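Local coordinates for protein DNA alpha-glucosyltransferase (Enterobacteria phage T4, PDB 1XV5) that is a phage-encoded glycosyltransferase of the GT-B fold, built of two domains that each carry a parallel beta sheet, with uridine-5'-diphosphate bound between them, at residues I138-M152 with E167-M179. Residues are numbered along the deposited sequence; the frame is centred on the assembly and turned at random.
Sequences IFSHSDNGDFNKVLM and EEAPTVYNFQPPM
Y173 is clasped by the neighbouring strand at both of its backbone polar atoms. Its N gives a nearly straight bond to I138 O (2.8 Å, 174° at the hydrogen), and its O receives S140 N at 2.9 Å. F175 N then reaches S140 O over 3.2 Å with a more bent angle of 136°, which carries the parallel ladder one step beyond strand 172-174. At the upstream end water 1 bridges the two segments: it donates to T171 O and weakly accepts from I138 N.

The side chains of S140 and N174 lie on the same face of the sheet. S140 OG donates to N148 OD1 at 2.7 Å and accepts from water 2, which also donates to D143 OD1 and accepts a hydrogen bond from N174 ND2. With CG of N174 anti to its backbone N, the amide extends to H141 O, where the ND2 bond is weak; its OD1 is engaged by R304. These bonds tie the first turn of helix 146-155 to the strands on which it packs, within the beta-alpha-beta crossover of strand 137-140, helix 146-155 and strand 172-174 in a Rossmann-like GT-B domain; strand 172-174 is the outermost of its sheet.

V172 CG1 packs against the N148 amide and lies 3.5 Å from S140 OG, while its CG2 faces I138 and M152. The M152 chain, bent at chi2 and chi3, brings CE against the P170 ring, 3.5 Å from CG, a tight carbon contact.

Beyond the strand ends, the H141 and F175 rings form an offset stack, centroids 4.4 Å apart and planes at 30°, with P177 CD at the imidazole edge. Both imidazole nitrogens are satisfied: ND1 by S305 OG, NE2 by a glycerol, probably from the crystallisation liquor.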
loop_
_atom_site.group_PDB
_atom_site.type_symbol
_atom_site.label_atom_id
_atom_site.label_comp_id
_atom_site.label_asym_id
_atom_site.label_seq_id
_atom_site.Cartn_x
_atom_site.Cartn_y
_atom_site.Cartn_z
ATOM N N ILE A 138 -18.533 4.862 -2.117
ATOM C CA ILE A 138 -17.445 4.290 -2.906
ATOM C C ILE A 138 -16.212 5.190 -2.866
ATOM O O ILE A 138 -16.328 6.407 -3.013
ATOM C CB ILE A 138 -17.867 4.125 -4.377
ATOM C CG1 ILE A 138 -19.142 3.284 -4.458
ATOM C CG2 ILE A 138 -16.742 3.475 -5.175
ATOM C CD1 ILE A 138 -19.766 3.269 -5.841
ATOM N N PHE A 139 -15.041 4.583 -2.674
ATOM C CA PHE A 139 -13.771 5.316 -2.624
ATOM C C PHE A 139 -12.762 4.761 -3.634
ATOM O O PHE A 139 -12.739 3.557 -3.903
ATOM C CB PHE A 139 -13.104 5.197 -1.250
ATOM C CG PHE A 139 -13.782 5.956 -0.146
ATOM C CD1 PHE A 139 -14.609 5.297 0.759
ATOM C CD2 PHE A 139 -13.523 7.309 0.048
ATOM C CE1 PHE A 139 -15.162 5.974 1.846
ATOM C CE2 PHE A 139 -14.072 7.994 1.131
ATOM C CZ PHE A 139 -14.890 7.325 2.034
ATOM N N SER A 140 -11.918 5.641 -4.170
ATOM C CA SER A 140 -10.865 5.239 -5.103
ATOM C C SER A 140 -9.656 6.147 -4.881
ATOM O O SER A 140 -9.778 7.212 -4.282
ATOM C CB SER A 140 -11.330 5.351 -6.556
ATOM O OG SER A 140 -11.312 6.694 -7.004
ATOM N N HIS A 141 -8.496 5.726 -5.372
ATOM C CA HIS A 141 -7.265 6.499 -5.211
ATOM C C HIS A 141 -7.157 7.711 -6.136
ATOM O O HIS A 141 -6.353 8.611 -5.887
ATOM C CB HIS A 141 -6.040 5.612 -5.452
ATOM C CG HIS A 141 -5.718 4.685 -4.321
ATOM N ND1 HIS A 141 -5.322 5.131 -3.079
ATOM C CD2 HIS A 141 -5.695 3.333 -4.260
ATOM C CE1 HIS A 141 -5.066 4.093 -2.302
ATOM N NE2 HIS A 141 -5.284 2.990 -2.995
ATOM N N SER A 142 -7.953 7.744 -7.200
ATOM C CA SER A 142 -7.863 8.860 -8.138
ATOM C C SER A 142 -9.118 9.106 -8.966
ATOM O O SER A 142 -9.763 8.168 -9.438
ATOM C CB SER A 142 -6.675 8.634 -9.078
ATOM O OG SER A 142 -6.596 9.646 -10.068
ATOM N N ASP A 143 -9.456 10.380 -9.144
ATOM C CA ASP A 143 -10.622 10.749 -9.936
ATOM C C ASP A 143 -10.387 10.371 -11.399
ATOM O O ASP A 143 -11.337 10.154 -12.152
ATOM C CB ASP A 143 -10.885 12.262 -9.855
ATOM C CG ASP A 143 -11.213 12.737 -8.449
ATOM O OD1 ASP A 143 -11.829 11.972 -7.678
ATOM O OD2 ASP A 143 -10.871 13.893 -8.115
ATOM N N ASN A 144 -9.118 10.286 -11.795
ATOM C CA ASN A 144 -8.768 9.955 -13.177
ATOM C C ASN A 144 -8.237 8.539 -13.377
ATOM O O ASN A 144 -7.725 8.209 -14.449
ATOM C CB ASN A 144 -7.742 10.961 -13.705
ATOM C CG ASN A 144 -8.303 12.365 -13.790
ATOM O OD1 ASN A 144 -9.265 12.614 -14.514
ATOM N ND2 ASN A 144 -7.709 13.289 -13.044
ATOM N N GLY A 145 -8.364 7.703 -12.354
ATOM C CA GLY A 145 -7.891 6.335 -12.460
ATOM C C GLY A 145 -8.763 5.473 -13.358
ATOM O O GLY A 145 -9.834 5.894 -13.793
ATOM N N ASP A 146 -8.303 4.257 -13.630
ATOM C CA ASP A 146 -9.044 3.334 -14.478
ATOM C C ASP A 146 -10.384 2.944 -13.863
ATOM O O ASP A 146 -11.371 2.772 -14.577
ATOM C CB ASP A 146 -8.199 2.084 -14.749
ATOM C CG ASP A 146 -7.028 2.363 -15.680
ATOM O OD1 ASP A 146 -6.126 1.507 -15.784
ATOM O OD2 ASP A 146 -7.014 3.438 -16.317
ATOM N N PHE A 147 -10.427 2.807 -12.542
ATOM C CA PHE A 147 -11.674 2.445 -11.874
ATOM C C PHE A 147 -12.758 3.476 -12.172
ATOM O O PHE A 147 -13.879 3.122 -12.536
ATOM C CB PHE A 147 -11.467 2.352 -10.359
ATOM C CG PHE A 147 -12.732 2.072 -9.589
ATOM C CD1 PHE A 147 -13.310 0.805 -9.603
ATOM C CD2 PHE A 147 -13.355 3.081 -8.866
ATOM C CE1 PHE A 147 -14.492 0.548 -8.909
ATOM C CE2 PHE A 147 -14.540 2.837 -8.168
ATOM C CZ PHE A 147 -15.110 1.568 -8.190
ATOM N N ASN A 148 -12.411 4.752 -12.017
ATOM C CA ASN A 148 -13.347 5.851 -12.257
ATOM C C ASN A 148 -13.674 6.088 -13.730
ATOM O O ASN A 148 -14.842 6.212 -14.106
ATOM C CB ASN A 148 -12.791 7.165 -11.683
ATOM C CG ASN A 148 -12.928 7.261 -10.175
ATOM O OD1 ASN A 148 -12.496 6.374 -9.441
ATOM N ND2 ASN A 148 -13.523 8.357 -9.703
ATOM N N LYS A 149 -12.638 6.149 -14.559
ATOM C CA LYS A 149 -12.805 6.438 -15.979
ATOM C C LYS A 149 -13.118 5.280 -16.915
ATOM O O LYS A 149 -13.641 5.496 -18.007
ATOM C CB LYS A 149 -11.568 7.179 -16.491
ATOM C CG LYS A 149 -11.295 8.495 -15.770
ATOM C CD LYS A 149 -12.474 9.453 -15.898
ATOM C CE LYS A 149 -12.186 10.784 -15.225
ATOM N NZ LYS A 149 -13.303 11.750 -15.408
ATOM N N VAL A 150 -12.810 4.057 -16.509
ATOM C CA VAL A 150 -13.080 2.922 -17.378
ATOM C C VAL A 150 -14.198 2.018 -16.872
ATOM O O VAL A 150 -15.236 1.891 -17.521
ATOM C CB VAL A 150 -11.801 2.078 -17.602
ATOM C CG1 VAL A 150 -12.094 0.928 -18.551
ATOM C CG2 VAL A 150 -10.698 2.958 -18.176
ATOM N N LEU A 151 -13.997 1.397 -15.715
ATOM C CA LEU A 151 -15.003 0.493 -15.167
ATOM C C LEU A 151 -16.328 1.157 -14.811
ATOM O O LEU A 151 -17.391 0.657 -15.181
ATOM C CB LEU A 151 -14.447 -0.246 -13.943
ATOM C CG LEU A 151 -13.429 -1.356 -14.230
ATOM C CD1 LEU A 151 -12.165 -0.760 -14.828
ATOM C CD2 LEU A 151 -13.102 -2.097 -12.943
ATOM N N MET A 152 -16.274 2.276 -14.097
ATOM C CA MET A 152 -17.492 2.976 -13.706
ATOM C C MET A 152 -18.338 3.389 -14.905
ATOM O O MET A 152 -19.564 3.259 -14.884
ATOM C CB MET A 152 -17.155 4.213 -12.870
ATOM C CG MET A 152 -16.778 3.908 -11.426
ATOM S SD MET A 152 -18.099 3.063 -10.526
ATOM C CE MET A 152 -19.306 4.382 -10.376
ATOM N N GLU A 167 -30.013 5.819 -15.218
ATOM C CA GLU A 167 -29.257 5.501 -14.009
ATOM C C GLU A 167 -27.893 6.184 -13.928
ATOM O O GLU A 167 -26.901 5.672 -14.449
ATOM C CB GLU A 167 -29.067 3.986 -13.899
ATOM C CG GLU A 167 -28.474 3.529 -12.576
ATOM C CD GLU A 167 -28.195 2.039 -12.546
ATOM O OE1 GLU A 167 -27.858 1.518 -11.462
ATOM O OE2 GLU A 167 -28.307 1.388 -13.607
ATOM N N GLU A 168 -27.845 7.339 -13.271
ATOM C CA GLU A 168 -26.591 8.067 -13.113
ATOM C C GLU A 168 -25.615 7.235 -12.293
ATOM O O GLU A 168 -26.010 6.562 -11.341
ATOM C CB GLU A 168 -26.820 9.396 -12.393
ATOM C CG GLU A 168 -27.524 10.460 -13.209
ATOM C CD GLU A 168 -27.623 11.774 -12.461
ATOM O OE1 GLU A 168 -28.281 11.803 -11.398
ATOM O OE2 GLU A 168 -27.040 12.774 -12.931
ATOM N N ALA A 169 -24.342 7.284 -12.661
ATOM C CA ALA A 169 -23.325 6.540 -11.933
ATOM C C ALA A 169 -23.253 7.095 -10.516
ATOM O O ALA A 169 -23.472 8.288 -10.297
ATOM C CB ALA A 169 -21.973 6.685 -12.622
ATOM N N PRO A 170 -22.962 6.232 -9.532
ATOM C CA PRO A 170 -22.871 6.688 -8.144
ATOM C C PRO A 170 -21.613 7.531 -7.943
ATOM O O PRO A 170 -20.683 7.471 -8.746
ATOM C CB PRO A 170 -22.838 5.383 -7.359
ATOM C CG PRO A 170 -22.110 4.465 -8.286
ATOM C CD PRO A 170 -22.746 4.778 -9.622
ATOM N N THR A 171 -21.594 8.317 -6.874
ATOM C CA THR A 171 -20.453 9.172 -6.583
ATOM C C THR A 171 -19.264 8.375 -6.056
ATOM O O THR A 171 -19.424 7.476 -5.232
ATOM C CB THR A 171 -20.816 10.237 -5.531
ATOM O OG1 THR A 171 -21.956 10.985 -5.975
ATOM C CG2 THR A 171 -19.646 11.182 -5.308
ATOM N N VAL A 172 -18.073 8.704 -6.545
ATOM C CA VAL A 172 -16.854 8.044 -6.089
ATOM C C VAL A 172 -16.015 9.114 -5.406
ATOM O O VAL A 172 -15.694 10.142 -6.008
ATOM C CB VAL A 172 -16.032 7.448 -7.256
ATOM C CG1 VAL A 172 -14.753 6.799 -6.712
ATOM C CG2 VAL A 172 -16.868 6.419 -8.012
ATOM N N TYR A 173 -15.673 8.872 -4.147
ATOM C CA TYR A 173 -14.881 9.817 -3.375
ATOM C C TYR A 173 -13.415 9.430 -3.372
ATOM O O TYR A 173 -13.070 8.251 -3.425
ATOM C CB TYR A 173 -15.377 9.854 -1.933
ATOM C CG TYR A 173 -16.817 10.274 -1.791
ATOM C CD1 TYR A 173 -17.178 11.620 -1.829
ATOM C CD2 TYR A 173 -17.824 9.324 -1.626
ATOM C CE1 TYR A 173 -18.506 12.011 -1.704
ATOM C CE2 TYR A 173 -19.156 9.704 -1.500
ATOM C CZ TYR A 173 -19.489 11.049 -1.540
ATOM O OH TYR A 173 -20.805 11.428 -1.410
ATOM N N ASN A 174 -12.544 10.424 -3.298
ATOM C CA ASN A 174 -11.123 10.141 -3.255
ATOM C C ASN A 174 -10.748 9.817 -1.815
ATOM O O ASN A 174 -11.400 10.281 -0.878
ATOM C CB ASN A 174 -10.321 11.348 -3.727
ATOM C CG ASN A 174 -8.833 11.083 -3.730
ATOM O OD1 ASN A 174 -8.112 11.487 -2.815
ATOM N ND2 ASN A 174 -8.364 10.385 -4.758
ATOM N N PHE A 175 -9.702 9.018 -1.642
ATOM C CA PHE A 175 -9.228 8.665 -0.314
ATOM C C PHE A 175 -7.738 8.379 -0.387
ATOM O O PHE A 175 -7.196 8.133 -1.468
ATOM C CB PHE A 175 -9.955 7.419 0.215
ATOM C CG PHE A 175 -9.326 6.114 -0.212
ATOM C CD1 PHE A 175 -8.490 5.412 0.654
ATOM C CD2 PHE A 175 -9.564 5.595 -1.479
ATOM C CE1 PHE A 175 -7.900 4.206 0.266
ATOM C CE2 PHE A 175 -8.982 4.392 -1.882
ATOM C CZ PHE A 175 -8.147 3.694 -1.005
ATOM N N GLN A 176 -7.082 8.438 0.767
ATOM C CA GLN A 176 -5.662 8.123 0.874
ATOM C C GLN A 176 -5.607 6.957 1.848
ATOM O O GLN A 176 -6.385 6.916 2.799
ATOM C CB GLN A 176 -4.868 9.274 1.493
ATOM C CG GLN A 176 -4.850 10.556 0.709
ATOM C CD GLN A 176 -4.214 11.675 1.508
ATOM O OE1 GLN A 176 -2.996 11.698 1.721
ATOM N NE2 GLN A 176 -5.040 12.602 1.975
ATOM N N PRO A 177 -4.702 5.992 1.621
ATOM C CA PRO A 177 -4.573 4.836 2.521
ATOM C C PRO A 177 -3.742 5.301 3.726
ATOM O O PRO A 177 -2.522 5.454 3.627
ATOM C CB PRO A 177 -3.854 3.809 1.653
ATOM C CG PRO A 177 -2.974 4.662 0.785
ATOM C CD PRO A 177 -3.856 5.836 0.421
ATOM N N PRO A 178 -4.393 5.521 4.882
ATOM C CA PRO A 178 -3.729 5.986 6.101
ATOM C C PRO A 178 -3.007 4.961 6.954
ATOM O O PRO A 178 -3.310 3.772 6.928
ATOM C CB PRO A 178 -4.867 6.641 6.900
ATOM C CG PRO A 178 -6.131 6.480 6.024
ATOM C CD PRO A 178 -5.822 5.304 5.147
ATOM N N MET A 179 -2.054 5.458 7.732
ATOM C CA MET A 179 -1.289 4.632 8.650
ATOM C C MET A 179 -1.056 5.455 9.906
ATOM O O MET A 179 -0.951 6.679 9.832
ATOM C CB MET A 179 0.060 4.257 8.035
ATOM C CG MET A 179 0.933 3.414 8.936
ATOM S SD MET A 179 2.437 2.893 8.099
ATOM C CE MET A 179 3.581 4.182 8.630
HETATM O O HOH W 1 -20.792 6.592 -3.195
HETATM O O HOH W 2 -10.655 9.361 -6.272
HETATM O O HOH W 3 -5.654 10.125 -3.278
#